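Local coordinates for protein chorismate synthase (Aquifex aeolicus, PDB 1Q1L) that probably catalyses the last step of chorismate biosynthesis, eliminating phosphate from 5-enolpyruvylshikimate-3-phosphate to yield chorismate with reduced FMN as cofactor, at residues 263-268 / 322-327; 230-235 / 318-323. One frame throughout, in Å; residues are numbered along the deposited sequence.

Contact 1: 263-268 / 322-327; sequences IQAIKG and AMKPIP
Ala-265 and Lys-324 join the two segments at the end of the paired strands, where both give way to loops. Lys-324 N donates to Ala-265 O at 2.8 Å. Further in, Lys-267 N donates to Ala-322 O at 2.8 Å. Ala-322 N donates to Gly-268 O at 2.9 Å. Lys-267 and Gly-268 both lie opposite Ala-322, so the antiparallel pairing carries a classic beta bulge. Ile-266 CA also approaches Ala-322 O in a CA-H...O contact. A type II turn from Ile-263 to Ile-266 leads into this strand.

The apolar contacts gather round Ala-265 and Ile-266. Ala-265 CB meets Met-323 CG at 3.5 Å and Ile-326 CD1 at 3.9 Å, though Ile-326 is poorly ordered. Met-323, a selenomethionine, has CG anti to its backbone N (chi1 -176°), which sets CG against that methyl. Ile-266 crosses Met-323 at about a right angle, and its CD1 touches Met-323 CB at 3.8 Å.

The two lysines meet by their aliphatic parts, Lys-267 CG lying 4.2 Å from Lys-324 CD. Lys-267 NZ and Lys-324 NZ stay 6.1 Å apart. Lys-267 NZ is held by Leu-304 O and Thr-307 O of the second subunit, which would help to offset the repulsion. Gln-264, Ala-265 and 324-327 belong to the predicted FMN site, so the contact probably shapes part of that pocket.

Met-323 and Ile-263 pack on helix 356-379. Strand 317-323 continues the sheet to strand 229-236, and Gly-268 pairs with a strand of the second subunit, which carries the sheet across the interface.

Contact 2: 230-235 / 318-323; sequences VFEVFA and VVRVAM
Strands 230-235 and 318-323 run antiparallel at 157°, and two hydrogen-bonded pairs, Phe-231 with Val-321 and Val-233 with Val-319, each exchange two backbone bonds. Phe-231 and Val-321 share one face of the sheet. Val-321 CB sits over the Phe-231 ring in a CH-pi contact, 3.8 Å from the centroid and offset toward the rim. Val-321 CG1 is 3.5 Å from Phe-231 CZ. Phe-231 CG lies between the backbone N and the carbonyl carbon (chi1 58°), on the side shared with Val-321. Glu-232 and Arg-320 lie side by side on the other face. Arg-320 grips Glu-232 OE2 side-on with two nitrogens, NE at 2.8 Å and NH2 at 3.2 Å. OE2 lies in the guanidinium plane and is met on its anti side, while the two flat groups stand 89° apart. Lys-181 shares OE2, and Tyr-183 bonds OE1. Arg-320 NH1 pairs with Glu-270. A leucine in place of Arg-320 would probably leave Glu-270 without this mate and Glu-232 OE2 without two of its donors. This is a regular antiparallel ladder between inner strands, with an apolar face and a charged network on the other. Strands 162-170 and 266-271 flank the pair within the sheet. Helix 356-379 covers the face of Phe-231 and Val-233, and Phe-275 of the second subunit packs on Arg-320 and Ala-322.

Contacts 1 and 2 both use strand 317-323 and share Ala-322 and Met-323. This strand lies between 229-236 and 266-271, so the two contacts lie on its two sides, with centres 12 Å apart. They touch directly: Ile-266 CG2 of contact 1 lies 3.4 Å from Val-321 CG1 of contact 2. Ile-266 CD1 also comes within 4.2 Å of Phe-231 CE1, on the face toward helix 356-379. Contact 1 holds residues of the predicted FMN site. Contact 2 holds none of them itself, but the side chain of the shared Ala-322 is about 7 Å from that of Lys-324. Both contacts meet the second subunit of the homotetramer.

Contact 1: 263-268 / 322-327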
ATOM      1  N   ILE A 263      11.435 -16.329  -1.383  1.00 27.27           N
ATOM      2  CA  ILE A 263      12.764 -16.652  -1.906  1.00 27.54           C
ATOM      3  C   ILE A 263      12.635 -17.821  -2.890  1.00 27.92           C
ATOM      4  O   ILE A 263      11.904 -18.780  -2.644  1.00 25.55           O
ATOM      5  CB  ILE A 263      13.739 -17.036  -0.762  1.00 26.51           C
ATOM      6  CG1 ILE A 263      13.870 -15.866   0.216  1.00 25.93           C
ATOM      7  CG2 ILE A 263      15.113 -17.395  -1.328  1.00 27.22           C
ATOM      8  CD1 ILE A 263      14.628 -16.212   1.500  1.00 24.73           C
ATOM      9  N   GLN A 264      13.335 -17.733  -4.013  1.00 29.42           N
ATOM     10  CA  GLN A 264      13.274 -18.785  -5.018  1.00 32.74           C
ATOM     11  C   GLN A 264      13.589 -20.155  -4.427  1.00 31.40           C
ATOM     12  O   GLN A 264      14.488 -20.284  -3.602  1.00 29.61           O
ATOM     13  CB  GLN A 264      14.256 -18.489  -6.154  1.00 37.23           C
ATOM     14  CG  GLN A 264      14.443 -19.658  -7.113  1.00 45.69           C
ATOM     15  CD  GLN A 264      15.442 -19.358  -8.215  1.00 51.13           C
ATOM     16  OE1 GLN A 264      15.772 -20.226  -9.022  1.00 54.16           O
ATOM     17  NE2 GLN A 264      15.927 -18.118  -8.255  1.00 54.19           N
ATOM     18  N   ALA A 265      12.833 -21.163  -4.859  1.00 29.75           N
ATOM     19  CA  ALA A 265      13.007 -22.548  -4.418  1.00 32.07           C
ATOM     20  C   ALA A 265      12.508 -22.874  -3.013  1.00 31.94           C
ATOM     21  O   ALA A 265      12.504 -24.045  -2.619  1.00 33.23           O
ATOM     22  CB  ALA A 265      14.478 -22.964  -4.548  1.00 28.68           C
ATOM     23  N   ILE A 266      12.099 -21.866  -2.251  1.00 31.35           N
ATOM     24  CA  ILE A 266      11.611 -22.114  -0.895  1.00 29.58           C
ATOM     25  C   ILE A 266      10.183 -22.646  -0.929  1.00 32.47           C
ATOM     26  O   ILE A 266       9.280 -22.000  -1.461  1.00 33.54           O
ATOM     27  CB  ILE A 266      11.646 -20.839  -0.030  1.00 28.37           C
ATOM     28  CG1 ILE A 266      13.082 -20.317   0.080  1.00 28.28           C
ATOM     29  CG2 ILE A 266      11.089 -21.133   1.361  1.00 25.06           C
ATOM     30  CD1 ILE A 266      14.082 -21.348   0.580  1.00 28.27           C
ATOM     31  N   LYS A 267       9.976 -23.823  -0.348  1.00 32.06           N
ATOM     32  CA  LYS A 267       8.650 -24.433  -0.342  1.00 31.15           C
ATOM     33  C   LYS A 267       8.054 -24.625   1.045  1.00 30.44           C
ATOM     34  O   LYS A 267       6.905 -25.050   1.180  1.00 31.44           O
ATOM     35  CB  LYS A 267       8.705 -25.774  -1.078  1.00 32.79           C
ATOM     36  CG  LYS A 267       8.792 -25.634  -2.597  1.00 35.54           C
ATOM     37  CD  LYS A 267       7.469 -25.116  -3.126  1.00 39.75           C
ATOM     38  CE  LYS A 267       7.459 -24.963  -4.623  1.00 41.65           C
ATOM     39  NZ  LYS A 267       6.160 -24.383  -5.049  1.00 42.63           N
ATOM     40  N   GLY A 268       8.826 -24.323   2.080  1.00 29.90           N
ATOM     41  CA  GLY A 268       8.304 -24.489   3.423  1.00 29.27           C
ATOM     42  C   GLY A 268       8.916 -23.533   4.418  1.00 27.21           C
ATOM     43  O   GLY A 268      10.075 -23.140   4.287  1.00 26.58           O
ATOM     44  N   ALA A 322      12.697 -24.399   4.170  1.00 29.08           N
ATOM     45  CA  ALA A 322      12.956 -25.543   3.298  1.00 29.68           C
ATOM     46  C   ALA A 322      13.112 -25.149   1.834  1.00 30.95           C
ATOM     47  O   ALA A 322      12.234 -24.498   1.251  1.00 30.17           O
ATOM     48  CB  ALA A 322      11.829 -26.559   3.448  1.00 26.73           C
HETATM   49  N   MSE A 323      14.234 -25.543   1.242  1.00 30.98           N
HETATM   50  CA  MSE A 323      14.510 -25.245  -0.160  1.00 32.37           C
HETATM   51  C   MSE A 323      14.475 -26.532  -0.983  1.00 34.21           C
HETATM   52  O   MSE A 323      15.188 -27.485  -0.678  1.00 32.93           O
HETATM   53  CB  MSE A 323      15.886 -24.597  -0.306  1.00 32.97           C
HETATM   54  CG  MSE A 323      16.193 -24.170  -1.723  1.00 34.52           C
HETATM   55 SE   MSE A 323      18.048 -23.762  -1.974  1.00 40.63          SE
HETATM   56  CE  MSE A 323      18.627 -25.548  -2.476  1.00 40.93           C
ATOM     57  N   LYS A 324      13.651 -26.558  -2.025  1.00 34.47           N
ATOM     58  CA  LYS A 324      13.540 -27.746  -2.863  1.00 37.21           C
ATOM     59  C   LYS A 324      14.777 -27.885  -3.738  1.00 39.11           C
ATOM     60  O   LYS A 324      15.524 -26.924  -3.930  1.00 37.73           O
ATOM     61  CB  LYS A 324      12.297 -27.665  -3.747  1.00 35.30           C
ATOM     62  CG  LYS A 324      12.433 -26.729  -4.940  1.00 37.75           C
ATOM     63  CD  LYS A 324      11.181 -26.771  -5.804  1.00 39.31           C
ATOM     64  CE  LYS A 324      11.438 -26.235  -7.214  1.00 43.33           C
ATOM     65  NZ  LYS A 324      11.857 -24.809  -7.239  1.00 46.81           N
ATOM     66  N   PRO A 325      15.012 -29.091  -4.280  1.00 42.55           N
ATOM     67  CA  PRO A 325      16.168 -29.346  -5.140  1.00 46.06           C
ATOM     68  C   PRO A 325      16.163 -28.408  -6.343  1.00 51.37           C
ATOM     69  O   PRO A 325      15.131 -28.205  -6.985  1.00 50.28           O
ATOM     70  CB  PRO A 325      15.980 -30.803  -5.555  1.00 44.47           C
ATOM     71  CG  PRO A 325      15.217 -31.387  -4.424  1.00 42.90           C
ATOM     72  CD  PRO A 325      14.207 -30.315  -4.126  1.00 42.63           C
ATOM     73  N   ILE A 326      17.327 -27.849  -6.638  1.00 56.74           N
ATOM     74  CA  ILE A 326      17.495 -26.925  -7.747  1.00 63.43           C
ATOM     75  C   ILE A 326      17.384 -27.654  -9.096  1.00 67.47           C
ATOM     76  O   ILE A 326      17.660 -28.848  -9.184  1.00 68.04           O
ATOM     77  CB  ILE A 326      18.857 -26.192  -7.588  1.00 65.25           C
ATOM     78  CG1 ILE A 326      18.612 -24.683  -7.500  1.00 66.69           C
ATOM     79  CG2 ILE A 326      19.822 -26.586  -8.702  1.00 63.94           C
ATOM     80  CD1 ILE A 326      17.645 -24.286  -6.392  1.00 67.84           C
ATOM     81  N   PRO A 327      17.008 -26.932 -10.168  1.00 70.26           N
ATOM     82  CA  PRO A 327      16.853 -27.501 -11.505  1.00 72.24           C
ATOM     83  C   PRO A 327      16.627 -29.007 -11.640  1.00 73.81           C
ATOM     84  O   PRO A 327      16.088 -29.649 -10.734  1.00 74.11           O
ATOM     85  CB  PRO A 327      18.106 -27.001 -12.203  1.00 72.91           C
ATOM     86  CG  PRO A 327      18.175 -25.535 -11.676  1.00 72.55           C
ATOM     87  CD  PRO A 327      17.414 -25.523 -10.319  1.00 71.44           C
TER

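Contact 2: 230-235 / 318-323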
ATOM      1  N   VAL A 230      17.677 -27.490   4.141  1.00 31.27           N
ATOM      2  CA  VAL A 230      16.933 -26.764   5.151  1.00 30.54           C
ATOM      3  C   VAL A 230      17.894 -25.949   5.989  1.00 30.33           C
ATOM      4  O   VAL A 230      18.981 -26.419   6.340  1.00 32.05           O
ATOM      5  CB  VAL A 230      16.168 -27.730   6.077  1.00 30.07           C
ATOM      6  CG1 VAL A 230      15.489 -26.953   7.187  1.00 27.13           C
ATOM      7  CG2 VAL A 230      15.148 -28.526   5.275  1.00 27.42           C
ATOM      8  N   PHE A 231      17.516 -24.714   6.292  1.00 30.29           N
ATOM      9  CA  PHE A 231      18.352 -23.880   7.140  1.00 28.31           C
ATOM     10  C   PHE A 231      17.496 -23.155   8.162  1.00 27.98           C
ATOM     11  O   PHE A 231      16.276 -23.076   8.025  1.00 28.13           O
ATOM     12  CB  PHE A 231      19.162 -22.870   6.324  1.00 30.30           C
ATOM     13  CG  PHE A 231      18.328 -21.964   5.475  1.00 32.87           C
ATOM     14  CD1 PHE A 231      17.971 -22.335   4.184  1.00 31.37           C
ATOM     15  CD2 PHE A 231      17.905 -20.731   5.959  1.00 31.62           C
ATOM     16  CE1 PHE A 231      17.205 -21.485   3.384  1.00 34.77           C
ATOM     17  CE2 PHE A 231      17.137 -19.877   5.162  1.00 33.96           C
ATOM     18  CZ  PHE A 231      16.790 -20.255   3.876  1.00 29.67           C
ATOM     19  N   GLU A 232      18.139 -22.654   9.208  1.00 26.44           N
ATOM     20  CA  GLU A 232      17.429 -21.930  10.241  1.00 29.28           C
ATOM     21  C   GLU A 232      18.015 -20.530  10.300  1.00 30.14           C
ATOM     22  O   GLU A 232      19.233 -20.346  10.229  1.00 30.07           O
ATOM     23  CB  GLU A 232      17.567 -22.653  11.592  1.00 30.63           C
ATOM     24  CG  GLU A 232      17.187 -24.137  11.501  1.00 31.17           C
ATOM     25  CD  GLU A 232      17.225 -24.879  12.828  1.00 32.38           C
ATOM     26  OE1 GLU A 232      18.082 -24.557  13.679  1.00 31.09           O
ATOM     27  OE2 GLU A 232      16.401 -25.804  13.008  1.00 32.35           O
ATOM     28  N   VAL A 233      17.137 -19.542  10.389  1.00 27.57           N
ATOM     29  CA  VAL A 233      17.558 -18.151  10.458  1.00 25.81           C
ATOM     30  C   VAL A 233      17.074 -17.635  11.791  1.00 25.39           C
ATOM     31  O   VAL A 233      15.963 -17.947  12.209  1.00 25.74           O
ATOM     32  CB  VAL A 233      16.899 -17.300   9.343  1.00 27.69           C
ATOM     33  CG1 VAL A 233      17.521 -15.905   9.316  1.00 26.52           C
ATOM     34  CG2 VAL A 233      17.057 -17.983   8.015  1.00 27.87           C
ATOM     35  N   PHE A 234      17.897 -16.845  12.466  1.00 24.66           N
ATOM     36  CA  PHE A 234      17.499 -16.316  13.756  1.00 24.92           C
ATOM     37  C   PHE A 234      17.864 -14.850  13.879  1.00 26.21           C
ATOM     38  O   PHE A 234      18.704 -14.334  13.133  1.00 26.53           O
ATOM     39  CB  PHE A 234      18.183 -17.103  14.880  1.00 25.07           C
ATOM     40  CG  PHE A 234      19.674 -16.916  14.926  1.00 26.81           C
ATOM     41  CD1 PHE A 234      20.231 -15.829  15.585  1.00 25.59           C
ATOM     42  CD2 PHE A 234      20.519 -17.801  14.265  1.00 25.53           C
ATOM     43  CE1 PHE A 234      21.612 -15.624  15.584  1.00 26.18           C
ATOM     44  CE2 PHE A 234      21.890 -17.603  14.259  1.00 24.09           C
ATOM     45  CZ  PHE A 234      22.439 -16.512  14.922  1.00 27.26           C
ATOM     46  N   ALA A 235      17.217 -14.187  14.830  1.00 24.90           N
ATOM     47  CA  ALA A 235      17.475 -12.787  15.133  1.00 26.36           C
ATOM     48  C   ALA A 235      17.495 -12.720  16.650  1.00 27.55           C
ATOM     49  O   ALA A 235      16.576 -13.218  17.308  1.00 25.03           O
ATOM     50  CB  ALA A 235      16.367 -11.899  14.574  1.00 21.80           C
ATOM     51  N   VAL A 318      13.163 -17.400  15.596  1.00 25.31           N
ATOM     52  CA  VAL A 318      13.748 -18.549  14.921  1.00 24.60           C
ATOM     53  C   VAL A 318      12.836 -19.032  13.824  1.00 23.73           C
ATOM     54  O   VAL A 318      11.673 -19.358  14.065  1.00 25.27           O
ATOM     55  CB  VAL A 318      14.011 -19.699  15.905  1.00 24.74           C
ATOM     56  CG1 VAL A 318      14.569 -20.917  15.156  1.00 25.47           C
ATOM     57  CG2 VAL A 318      14.981 -19.241  16.974  1.00 25.49           C
ATOM     58  N   VAL A 319      13.384 -19.088  12.617  1.00 22.02           N
ATOM     59  CA  VAL A 319      12.631 -19.500  11.446  1.00 22.61           C
ATOM     60  C   VAL A 319      13.318 -20.650  10.726  1.00 21.64           C
ATOM     61  O   VAL A 319      14.520 -20.603  10.484  1.00 23.70           O
ATOM     62  CB  VAL A 319      12.495 -18.313  10.461  1.00 18.75           C
ATOM     63  CG1 VAL A 319      11.506 -18.639   9.384  1.00 19.26           C
ATOM     64  CG2 VAL A 319      12.098 -17.061  11.222  1.00 23.13           C
ATOM     65  N   ARG A 320      12.546 -21.670  10.366  1.00 24.76           N
ATOM     66  CA  ARG A 320      13.089 -22.837   9.665  1.00 26.91           C
ATOM     67  C   ARG A 320      12.597 -22.750   8.223  1.00 26.22           C
ATOM     68  O   ARG A 320      11.407 -22.562   7.978  1.00 26.55           O
ATOM     69  CB  ARG A 320      12.605 -24.124  10.344  1.00 27.67           C
ATOM     70  CG  ARG A 320      12.640 -24.051  11.871  1.00 28.68           C
ATOM     71  CD  ARG A 320      12.560 -25.436  12.510  1.00 30.85           C
ATOM     72  NE  ARG A 320      13.743 -26.234  12.207  1.00 29.41           N
ATOM     73  CZ  ARG A 320      13.761 -27.266  11.370  1.00 30.67           C
ATOM     74  NH1 ARG A 320      12.654 -27.647  10.743  1.00 33.04           N
ATOM     75  NH2 ARG A 320      14.897 -27.912  11.145  1.00 33.69           N
ATOM     76  N   VAL A 321      13.517 -22.894   7.276  1.00 26.98           N
ATOM     77  CA  VAL A 321      13.194 -22.747   5.866  1.00 27.40           C
ATOM     78  C   VAL A 321      13.622 -23.926   5.003  1.00 29.29           C
ATOM     79  O   VAL A 321      14.766 -24.377   5.069  1.00 30.81           O
ATOM     80  CB  VAL A 321      13.853 -21.453   5.328  1.00 28.45           C
ATOM     81  CG1 VAL A 321      13.363 -21.144   3.930  1.00 25.49           C
ATOM     82  CG2 VAL A 321      13.557 -20.295   6.284  1.00 27.88           C
ATOM     83  N   ALA A 322      12.697 -24.399   4.170  1.00 29.08           N
ATOM     84  CA  ALA A 322      12.956 -25.543   3.298  1.00 29.68           C
ATOM     85  C   ALA A 322      13.112 -25.149   1.834  1.00 30.95           C
ATOM     86  O   ALA A 322      12.234 -24.498   1.251  1.00 30.17           O
ATOM     87  CB  ALA A 322      11.829 -26.559   3.448  1.00 26.73           C
HETATM   88  N   MSE A 323      14.234 -25.543   1.242  1.00 30.98           N
HETATM   89  CA  MSE A 323      14.510 -25.245  -0.160  1.00 32.37           C
HETATM   90  C   MSE A 323      14.475 -26.532  -0.983  1.00 34.21           C
HETATM   91  O   MSE A 323      15.188 -27.485  -0.678  1.00 32.93           O
HETATM   92  CB  MSE A 323      15.886 -24.597  -0.306  1.00 32.97           C
HETATM   93  CG  MSE A 323      16.193 -24.170  -1.723  1.00 34.52           C
HETATM   94 SE   MSE A 323      18.048 -23.762  -1.974  1.00 40.63          SE
HETATM   95  CE  MSE A 323      18.627 -25.548  -2.476  1.00 40.93           C
TER